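PDB 5BSZ: N-methyltransferase from Streptoalloteichus sp. ATCC 53650, which probably transfers a methyl group from S-adenosylmethionine to the amino nitrogen of a deoxysugar used in building kedarcidin. Local coordinates for residues 28-34 and 60-65; 36-40 and 230-235. All blocks are in the same frame, centred on the assembly; numbering follows the deposited sequence.

Contact 1: 28-34 and 60-65; sequences KDFAAEA and EHLAHL. With SAH (S-adenosyl-L-homocysteine), chain B.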
ATOM      1  N   LYS A  28      28.037  -9.350  -0.240  1.00 58.48           N
ATOM      2  CA  LYS A  28      28.956  -8.423  -0.877  1.00 45.61           C
ATOM      3  C   LYS A  28      30.346  -8.570  -0.298  1.00 35.31           C
ATOM      4  O   LYS A  28      30.508  -8.571   0.921  1.00 35.44           O
ATOM      5  CB  LYS A  28      28.477  -6.994  -0.656  1.00 53.06           C
ATOM      6  CG  LYS A  28      29.385  -5.963  -1.304  1.00 47.63           C
ATOM      7  CD  LYS A  28      28.613  -4.676  -1.489  1.00 43.63           C
ATOM      8  CE  LYS A  28      29.497  -3.614  -2.089  1.00 39.88           C
ATOM      9  NZ  LYS A  28      29.570  -3.782  -3.566  1.00 36.13           N
ATOM     10  N   ASP A  29      31.349  -8.611  -1.168  1.00 30.46           N
ATOM     11  CA  ASP A  29      32.720  -8.815  -0.740  1.00 30.03           C
ATOM     12  C   ASP A  29      33.442  -7.474  -0.589  1.00 30.72           C
ATOM     13  O   ASP A  29      34.119  -6.965  -1.506  1.00 25.00           O
ATOM     14  CB  ASP A  29      33.430  -9.723  -1.727  1.00 32.60           C
ATOM     15  CG  ASP A  29      34.671 -10.322  -1.156  1.00 36.04           C
ATOM     16  OD1 ASP A  29      35.146 -11.285  -1.771  1.00 46.92           O
ATOM     17  OD2 ASP A  29      35.169  -9.851  -0.108  1.00 36.72           O
ATOM     18  N   PHE A  30      33.260  -6.886   0.585  1.00 28.07           N
ATOM     19  CA  PHE A  30      33.810  -5.566   0.828  1.00 27.37           C
ATOM     20  C   PHE A  30      35.318  -5.669   0.742  1.00 29.15           C
ATOM     21  O   PHE A  30      35.993  -4.809   0.181  1.00 27.31           O
ATOM     22  CB  PHE A  30      33.330  -5.081   2.184  1.00 27.33           C
ATOM     23  CG  PHE A  30      31.940  -4.539   2.141  1.00 29.18           C
ATOM     24  CD1 PHE A  30      31.712  -3.229   1.737  1.00 29.86           C
ATOM     25  CD2 PHE A  30      30.866  -5.329   2.492  1.00 28.61           C
ATOM     26  CE1 PHE A  30      30.422  -2.721   1.670  1.00 33.41           C
ATOM     27  CE2 PHE A  30      29.574  -4.826   2.442  1.00 38.54           C
ATOM     28  CZ  PHE A  30      29.348  -3.523   2.003  1.00 35.53           C
ATOM     29  N   ALA A  31      35.830  -6.780   1.259  1.00 30.09           N
ATOM     30  CA  ALA A  31      37.261  -7.066   1.261  1.00 31.51           C
ATOM     31  C   ALA A  31      37.880  -7.091  -0.134  1.00 30.56           C
ATOM     32  O   ALA A  31      38.898  -6.415  -0.373  1.00 29.42           O
ATOM     33  CB  ALA A  31      37.526  -8.365   2.016  1.00 34.04           C
ATOM     34  N   ALA A  32      37.256  -7.826  -1.054  1.00 27.10           N
ATOM     35  CA  ALA A  32      37.725  -7.904  -2.436  1.00 27.43           C
ATOM     36  C   ALA A  32      37.737  -6.512  -3.035  1.00 23.17           C
ATOM     37  O   ALA A  32      38.658  -6.155  -3.734  1.00 21.84           O
ATOM     38  CB  ALA A  32      36.809  -8.761  -3.321  1.00 29.36           C
ATOM     39  N   GLU A  33      36.669  -5.765  -2.819  1.00 24.27           N
ATOM     40  CA  GLU A  33      36.516  -4.462  -3.467  1.00 25.08           C
ATOM     41  C   GLU A  33      37.515  -3.447  -2.889  1.00 22.12           C
ATOM     42  O   GLU A  33      38.129  -2.717  -3.656  1.00 20.15           O
ATOM     43  CB  GLU A  33      35.060  -3.978  -3.399  1.00 23.39           C
ATOM     44  CG  GLU A  33      34.035  -4.886  -4.086  1.00 26.94           C
ATOM     45  CD  GLU A  33      32.577  -4.465  -3.923  1.00 27.85           C
ATOM     46  OE1 GLU A  33      32.247  -3.747  -2.957  1.00 25.19           O
ATOM     47  OE2 GLU A  33      31.731  -4.912  -4.739  1.00 28.15           O
ATOM     48  N   ALA A  34      37.668  -3.416  -1.563  1.00 17.91           N
ATOM     49  CA  ALA A  34      38.708  -2.594  -0.948  1.00 25.23           C
ATOM     50  C   ALA A  34      40.081  -2.926  -1.529  1.00 23.41           C
ATOM     51  O   ALA A  34      40.900  -2.054  -1.800  1.00 23.09           O
ATOM     52  CB  ALA A  34      38.685  -2.755   0.548  1.00 21.06           C
ATOM     53  N   GLU A  60      31.738   0.663   5.356  1.00 21.22           N
ATOM     54  CA  GLU A  60      32.369  -0.619   5.432  1.00 18.84           C
ATOM     55  C   GLU A  60      33.620  -0.785   4.576  1.00 22.33           C
ATOM     56  O   GLU A  60      34.586  -1.435   5.020  1.00 21.50           O
ATOM     57  CB  GLU A  60      31.348  -1.724   5.198  1.00 25.12           C
ATOM     58  CG  GLU A  60      31.984  -3.077   5.367  1.00 30.86           C
ATOM     59  CD  GLU A  60      31.905  -3.552   6.807  1.00 40.29           C
ATOM     60  OE1 GLU A  60      32.247  -4.730   7.029  1.00 42.53           O
ATOM     61  OE2 GLU A  60      31.467  -2.774   7.683  1.00 37.50           O
ATOM     62  N   HIS A  61      33.636  -0.234   3.362  1.00 19.28           N
ATOM     63  CA  HIS A  61      34.858  -0.272   2.596  1.00 17.78           C
ATOM     64  C   HIS A  61      35.961   0.505   3.360  1.00 19.91           C
ATOM     65  O   HIS A  61      37.115   0.085   3.386  1.00 17.51           O
ATOM     66  CB  HIS A  61      34.721   0.346   1.203  1.00 17.77           C
ATOM     67  CG  HIS A  61      33.893  -0.464   0.242  1.00 20.16           C
ATOM     68  ND1 HIS A  61      32.580  -0.164  -0.056  1.00 19.81           N
ATOM     69  CD2 HIS A  61      34.212  -1.543  -0.517  1.00 25.68           C
ATOM     70  CE1 HIS A  61      32.120  -1.050  -0.929  1.00 19.78           C
ATOM     71  NE2 HIS A  61      33.099  -1.872  -1.257  1.00 21.51           N
ATOM     72  N   LEU A  62      35.625   1.659   3.917  1.00 17.84           N
ATOM     73  CA  LEU A  62      36.626   2.426   4.681  1.00 20.43           C
ATOM     74  C   LEU A  62      37.239   1.613   5.842  1.00 20.15           C
ATOM     75  O   LEU A  62      38.438   1.731   6.144  1.00 19.31           O
ATOM     76  CB  LEU A  62      36.000   3.748   5.196  1.00 19.43           C
ATOM     77  CG  LEU A  62      35.896   4.902   4.218  1.00 20.00           C
ATOM     78  CD1 LEU A  62      35.054   6.037   4.815  1.00 20.00           C
ATOM     79  CD2 LEU A  62      37.306   5.327   3.874  1.00 23.02           C
ATOM     80  N   ALA A  63      36.418   0.781   6.473  1.00 20.87           N
ATOM     81  CA  ALA A  63      36.874  -0.057   7.582  1.00 23.23           C
ATOM     82  C   ALA A  63      37.936  -1.030   7.106  1.00 26.31           C
ATOM     83  O   ALA A  63      38.900  -1.296   7.831  1.00 22.46           O
ATOM     84  CB  ALA A  63      35.702  -0.769   8.258  1.00 24.23           C
ATOM     85  N   HIS A  64      37.817  -1.518   5.869  1.00 23.01           N
ATOM     86  CA  HIS A  64      38.945  -2.218   5.259  1.00 21.61           C
ATOM     87  C   HIS A  64      40.103  -1.356   4.831  1.00 23.57           C
ATOM     88  O   HIS A  64      41.272  -1.700   5.017  1.00 30.76           O
ATOM     89  CB  HIS A  64      38.497  -3.103   4.085  1.00 25.84           C
ATOM     90  CG  HIS A  64      37.511  -4.155   4.503  1.00 28.27           C
ATOM     91  ND1 HIS A  64      37.879  -5.445   4.784  1.00 33.64           N
ATOM     92  CD2 HIS A  64      36.182  -4.088   4.747  1.00 34.56           C
ATOM     93  CE1 HIS A  64      36.815  -6.145   5.137  1.00 36.62           C
ATOM     94  NE2 HIS A  64      35.772  -5.340   5.128  1.00 35.79           N
ATOM     95  N   LEU A  65      39.813  -0.239   4.214  1.00 23.62           N
ATOM     96  CA  LEU A  65      40.875   0.535   3.638  1.00 21.54           C
ATOM     97  C   LEU A  65      41.784   1.232   4.671  1.00 23.13           C
ATOM     98  O   LEU A  65      42.952   1.479   4.388  1.00 23.42           O
ATOM     99  CB  LEU A  65      40.245   1.537   2.713  1.00 20.72           C
ATOM    100  CG  LEU A  65      39.784   0.870   1.388  1.00 22.34           C
ATOM    101  CD1 LEU A  65      38.722   1.778   0.805  1.00 22.29           C
ATOM    102  CD2 LEU A  65      40.879   0.719   0.362  1.00 25.34           C
TER
HETATM  103  N   SAH B 301      29.841   3.210  -1.968  1.00 24.51           N
HETATM  104  CA  SAH B 301      28.878   2.544  -1.012  1.00 24.52           C
HETATM  105  CB  SAH B 301      27.435   3.091  -1.075  1.00 21.33           C
HETATM  106  CG  SAH B 301      26.322   2.332  -1.757  1.00 24.60           C
HETATM  107  SD  SAH B 301      24.702   3.021  -1.743  1.00 19.83           S
HETATM  108  C   SAH B 301      29.072   1.074  -1.233  1.00 25.41           C
HETATM  109  O   SAH B 301      29.723   0.594  -2.152  1.00 20.61           O
HETATM  110  OXT SAH B 301      28.698   0.319  -0.387  1.00 24.40           O
HETATM  111  C5' SAH B 301      24.828   4.594  -2.551  1.00 20.97           C
HETATM  112  C4' SAH B 301      25.095   5.693  -1.504  1.00 21.28           C
HETATM  113  O4' SAH B 301      25.268   6.970  -2.147  1.00 22.79           O
HETATM  114  C3' SAH B 301      23.926   5.906  -0.548  1.00 20.00           C
HETATM  115  O3' SAH B 301      24.423   5.724   0.775  1.00 17.62           O
HETATM  116  C2' SAH B 301      23.451   7.342  -0.706  1.00 21.02           C
HETATM  117  O2' SAH B 301      23.089   7.955   0.557  1.00 20.30           O
HETATM  118  C1' SAH B 301      24.645   7.979  -1.367  1.00 22.10           C
HETATM  119  N9  SAH B 301      24.345   9.143  -2.221  1.00 25.36           N
HETATM  120  C8  SAH B 301      23.306   9.291  -3.097  1.00 24.79           C
HETATM  121  N7  SAH B 301      23.352  10.510  -3.680  1.00 28.41           N
HETATM  122  C5  SAH B 301      24.417  11.153  -3.134  1.00 22.02           C
HETATM  123  C6  SAH B 301      25.011  12.478  -3.299  1.00 20.57           C
HETATM  124  N6  SAH B 301      24.408  13.288  -4.189  1.00 22.95           N
HETATM  125  N1  SAH B 301      26.124  12.753  -2.583  1.00 20.07           N
HETATM  126  C2  SAH B 301      26.651  11.905  -1.694  1.00 17.33           C
HETATM  127  N3  SAH B 301      26.173  10.666  -1.481  1.00 19.29           N
HETATM  128  C4  SAH B 301      25.082  10.254  -2.169  1.00 20.90           C

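Contact 2: 36-40 and 230-235; sequences WVRRV and LTDVGQ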
ATOM      1  N   TRP A  36      40.702  -4.109  -4.626  1.00 21.76           N
ATOM      2  CA  TRP A  36      40.862  -3.420  -5.912  1.00 18.77           C
ATOM      3  C   TRP A  36      41.444  -2.026  -5.764  1.00 20.60           C
ATOM      4  O   TRP A  36      42.356  -1.626  -6.481  1.00 18.74           O
ATOM      5  CB  TRP A  36      39.569  -3.222  -6.691  1.00 22.09           C
ATOM      6  CG  TRP A  36      38.752  -4.435  -6.953  1.00 25.68           C
ATOM      7  CD1 TRP A  36      39.185  -5.727  -7.049  1.00 25.78           C
ATOM      8  CD2 TRP A  36      37.330  -4.459  -7.162  1.00 23.64           C
ATOM      9  NE1 TRP A  36      38.104  -6.565  -7.270  1.00 25.68           N
ATOM     10  CE2 TRP A  36      36.965  -5.812  -7.382  1.00 27.90           C
ATOM     11  CE3 TRP A  36      36.339  -3.471  -7.204  1.00 27.10           C
ATOM     12  CZ2 TRP A  36      35.654  -6.199  -7.632  1.00 25.12           C
ATOM     13  CZ3 TRP A  36      35.017  -3.866  -7.456  1.00 24.84           C
ATOM     14  CH2 TRP A  36      34.698  -5.208  -7.675  1.00 24.52           C
ATOM     15  N   VAL A  37      40.850  -1.249  -4.866  1.00 17.25           N
ATOM     16  CA  VAL A  37      41.243   0.143  -4.686  1.00 17.83           C
ATOM     17  C   VAL A  37      42.713   0.200  -4.213  1.00 15.36           C
ATOM     18  O   VAL A  37      43.526   0.911  -4.798  1.00 19.63           O
ATOM     19  CB  VAL A  37      40.345   0.850  -3.634  1.00 22.71           C
ATOM     20  CG1 VAL A  37      40.855   2.277  -3.380  1.00 20.61           C
ATOM     21  CG2 VAL A  37      38.887   0.889  -4.107  1.00 20.89           C
ATOM     22  N   ARG A  38      43.042  -0.560  -3.179  1.00 18.24           N
ATOM     23  CA  ARG A  38      44.384  -0.552  -2.589  1.00 21.63           C
ATOM     24  C   ARG A  38      45.445  -0.820  -3.675  1.00 19.17           C
ATOM     25  O   ARG A  38      46.443  -0.106  -3.832  1.00 21.24           O
ATOM     26  CB  ARG A  38      44.486  -1.600  -1.466  1.00 23.14           C
ATOM     27  CG  ARG A  38      45.903  -1.725  -0.871  1.00 24.93           C
ATOM     28  CD  ARG A  38      46.130  -3.026  -0.100  1.00 30.11           C
ATOM     29  NE  ARG A  38      46.399  -4.068  -1.077  1.00 31.95           N
ATOM     30  CZ  ARG A  38      47.560  -4.196  -1.733  1.00 33.43           C
ATOM     31  NH1 ARG A  38      48.625  -3.454  -1.418  1.00 30.83           N
ATOM     32  NH2 ARG A  38      47.657  -5.118  -2.684  1.00 31.24           N
ATOM     33  N   ARG A  39      45.173  -1.850  -4.463  1.00 22.52           N
ATOM     34  CA  ARG A  39      46.095  -2.354  -5.475  1.00 24.44           C
ATOM     35  C   ARG A  39      46.299  -1.350  -6.582  1.00 24.97           C
ATOM     36  O   ARG A  39      47.440  -1.039  -6.945  1.00 20.98           O
ATOM     37  CB  ARG A  39      45.567  -3.683  -6.030  1.00 30.61           C
ATOM     38  CG  ARG A  39      46.420  -4.372  -7.073  1.00 44.84           C
ATOM     39  CD  ARG A  39      45.642  -5.498  -7.751  1.00 49.69           C
ATOM     40  NE  ARG A  39      45.776  -5.355  -9.197  1.00 53.46           N
ATOM     41  CZ  ARG A  39      45.769  -6.352 -10.070  1.00 63.56           C
ATOM     42  NH1 ARG A  39      45.916  -6.084 -11.361  1.00 74.08           N
ATOM     43  NH2 ARG A  39      45.594  -7.602  -9.668  1.00 72.56           N
ATOM     44  N   VAL A  40      45.207  -0.833  -7.148  1.00 22.11           N
ATOM     45  CA  VAL A  40      45.299   0.111  -8.249  1.00 18.37           C
ATOM     46  C   VAL A  40      45.986   1.426  -7.796  1.00 22.67           C
ATOM     47  O   VAL A  40      46.737   2.062  -8.532  1.00 21.59           O
ATOM     48  CB  VAL A  40      43.875   0.419  -8.794  1.00 25.72           C
ATOM     49  CG1 VAL A  40      43.902   1.649  -9.653  1.00 31.98           C
ATOM     50  CG2 VAL A  40      43.301  -0.760  -9.578  1.00 26.88           C
ATOM     51  N   LEU A 230      40.610  -0.333 -16.598  1.00 22.05           N
ATOM     52  CA  LEU A 230      41.276  -1.531 -16.128  1.00 24.87           C
ATOM     53  C   LEU A 230      40.239  -2.641 -16.098  1.00 27.10           C
ATOM     54  O   LEU A 230      39.162  -2.445 -15.541  1.00 22.73           O
ATOM     55  CB  LEU A 230      41.837  -1.323 -14.724  1.00 23.68           C
ATOM     56  CG  LEU A 230      42.885  -0.216 -14.649  1.00 23.66           C
ATOM     57  CD1 LEU A 230      43.383  -0.186 -13.224  1.00 24.33           C
ATOM     58  CD2 LEU A 230      43.996  -0.428 -15.690  1.00 27.69           C
ATOM     59  N   THR A 231      40.539  -3.772 -16.730  1.00 25.32           N
ATOM     60  CA  THR A 231      39.604  -4.927 -16.767  1.00 35.16           C
ATOM     61  C   THR A 231      39.970  -6.133 -15.895  1.00 32.34           C
ATOM     62  O   THR A 231      39.183  -7.064 -15.739  1.00 43.05           O
ATOM     63  CB  THR A 231      39.408  -5.375 -18.215  1.00 36.27           C
ATOM     64  OG1 THR A 231      40.651  -5.878 -18.711  1.00 36.31           O
ATOM     65  CG2 THR A 231      39.001  -4.175 -19.049  1.00 36.70           C
ATOM     66  N   ASP A 232      41.126  -6.094 -15.245  1.00 32.64           N
ATOM     67  CA  ASP A 232      41.537  -7.189 -14.375  1.00 37.84           C
ATOM     68  C   ASP A 232      41.205  -6.860 -12.917  1.00 38.52           C
ATOM     69  O   ASP A 232      41.568  -7.599 -12.008  1.00 40.38           O
ATOM     70  CB  ASP A 232      43.038  -7.502 -14.557  1.00 46.06           C
ATOM     71  CG  ASP A 232      43.935  -6.276 -14.376  1.00 55.54           C
ATOM     72  OD1 ASP A 232      43.605  -5.170 -14.863  1.00 56.00           O
ATOM     73  OD2 ASP A 232      44.996  -6.409 -13.739  1.00 68.79           O
ATOM     74  N   VAL A 233      40.497  -5.758 -12.681  1.00 27.87           N
ATOM     75  CA  VAL A 233      39.959  -5.498 -11.353  1.00 25.10           C
ATOM     76  C   VAL A 233      38.543  -5.008 -11.576  1.00 23.91           C
ATOM     77  O   VAL A 233      38.163  -4.751 -12.713  1.00 22.37           O
ATOM     78  CB  VAL A 233      40.754  -4.376 -10.630  1.00 31.17           C
ATOM     79  CG1 VAL A 233      42.004  -4.947  -9.975  1.00 30.79           C
ATOM     80  CG2 VAL A 233      41.133  -3.245 -11.596  1.00 31.49           C
ATOM     81  N   GLY A 234      37.777  -4.829 -10.506  1.00 22.85           N
ATOM     82  CA  GLY A 234      36.350  -4.505 -10.696  1.00 22.66           C
ATOM     83  C   GLY A 234      35.556  -5.732 -11.133  1.00 26.54           C
ATOM     84  O   GLY A 234      36.109  -6.815 -11.183  1.00 21.83           O
ATOM     85  N   GLN A 235      34.258  -5.576 -11.374  1.00 24.93           N
ATOM     86  CA  GLN A 235      33.393  -6.670 -11.782  1.00 23.92           C
ATOM     87  C   GLN A 235      33.691  -7.043 -13.224  1.00 24.85           C
ATOM     88  O   GLN A 235      34.139  -6.184 -14.035  1.00 24.36           O
ATOM     89  CB  GLN A 235      31.911  -6.275 -11.586  1.00 26.77           C
ATOM     90  CG  GLN A 235      31.588  -5.894 -10.138  1.00 27.85           C
ATOM     91  CD  GLN A 235      30.127  -5.923  -9.748  1.00 41.18           C
ATOM     92  OE1 GLN A 235      29.679  -5.215  -8.813  1.00 39.14           O
ATOM     93  NE2 GLN A 235      29.371  -6.773 -10.423  1.00 35.05           N
TER
HETATM   94  O   HOH W   1      45.010  -3.633 -13.032  1.00 42.37           O

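Contact 1: 28-34 and 60-65
F30 turns a ring edge onto the face of H61, an edge-to-face pair with centroids 4.7 Å apart and planes at 61°. It joins the start of helix 30-44 to helix 60-65, which follows strand 50-54 in the Rossmann-like fold of class I methyltransferases; the two short axes cross at -63°. CD1 of F30 stands over the centre of the imidazole. H61 CE1 lies 3.2 Å from carboxylate atom O of S-adenosyl-L-homocysteine, and OXT of the same carboxylate lies at the edge of the F30 ring. On one face of that phenyl ring sits K28 CG, and on the opposite face E60 CG, 3.7 Å from the centroid in a CH-pi contact. E60 CG reaches the ring by lying anti to the backbone N (chi1 -176°); a bend at chi2 then turns the carboxylate away, where OE2 pairs with K88. With an alanine here instead of F30, E60 CG would probably face a gap and H61 would be left without its aromatic partner, freer to turn beside the ligand. Opposing that rotation, H61 NE2 donates to E33 OE1 at 2.7 Å, ring and carboxylate nearly coplanar, although the place of OE1 is less certain. K28 NZ secures the same carboxylate through a salt bridge to E33 OE2 (2.7 Å) on its syn lone pair. Farther along, the H64 ring lays a face over A31 N, and A34 CB touches H64 CB at 3.6 Å. Helix 30-44 itself is N-capped by D29, whose OD2 accepts from A32 N at 3.1 Å from above the carboxylate plane.

Contact 2: 36-40 and 230-235
W36 lays one face of its indole over the backbone of G234, whose CA stands 3.3 Å from the centroid of the six-membered ring and 3° off its normal, a CH-pi contact. Helix 30-44 thus meets the loop joining strands 225-230 and 240-245, the antiparallel pair at one end of the Rossmann-like sheet; W36 and V40 also pack on strand 240-245. A CB at G234 would be pressed against the carbonyl O of V233, a conformation that glycine accommodates. The V233 and W36 side chains run alongside in opposite senses, V233 CB lying 4.1 Å from W36 CD1. One turn on, V40 and L230 meet tip to tip, V40 CG2 to L230 CD1 at 3.7 Å. Also on this helix, R39 NH1 forms a salt bridge with D232 OD2 at 2.6 Å. The guanidinium and carboxylate planes are 65° apart, a twist that excludes a flat two-pronged pairing. A water completes the link, accepting from R39 NH1 at 3.1 Å and donating to D232 OD1 at 2.8 Å. V233 CG1 lies over a face of the guanidinium, 3.9 Å from R39 NE, a buried nitrogen with no polar partner in the model.

Both contacts draw on helix 30-44, contact 1 on its first turn and the two residues before it, contact 2 on residues that follow. Their centres are 13 Å apart, yet they meet directly where L65 CD2 packs on V37 CB at 4.0 Å. Their segments alternate along the chain; the shared helix links the S-adenosyl-L-homocysteine side of the fold to the loop between its last two strands. Contact 1 reaches S-adenosyl-L-homocysteine itself, and the K28 side chain is about 3 Å from that of T115, which binds it. Contact 2 stands further back: the W36 side chain is about 9 Å from that ligand, whereas the Q235 side chain is about 5 Å from bound thymidine.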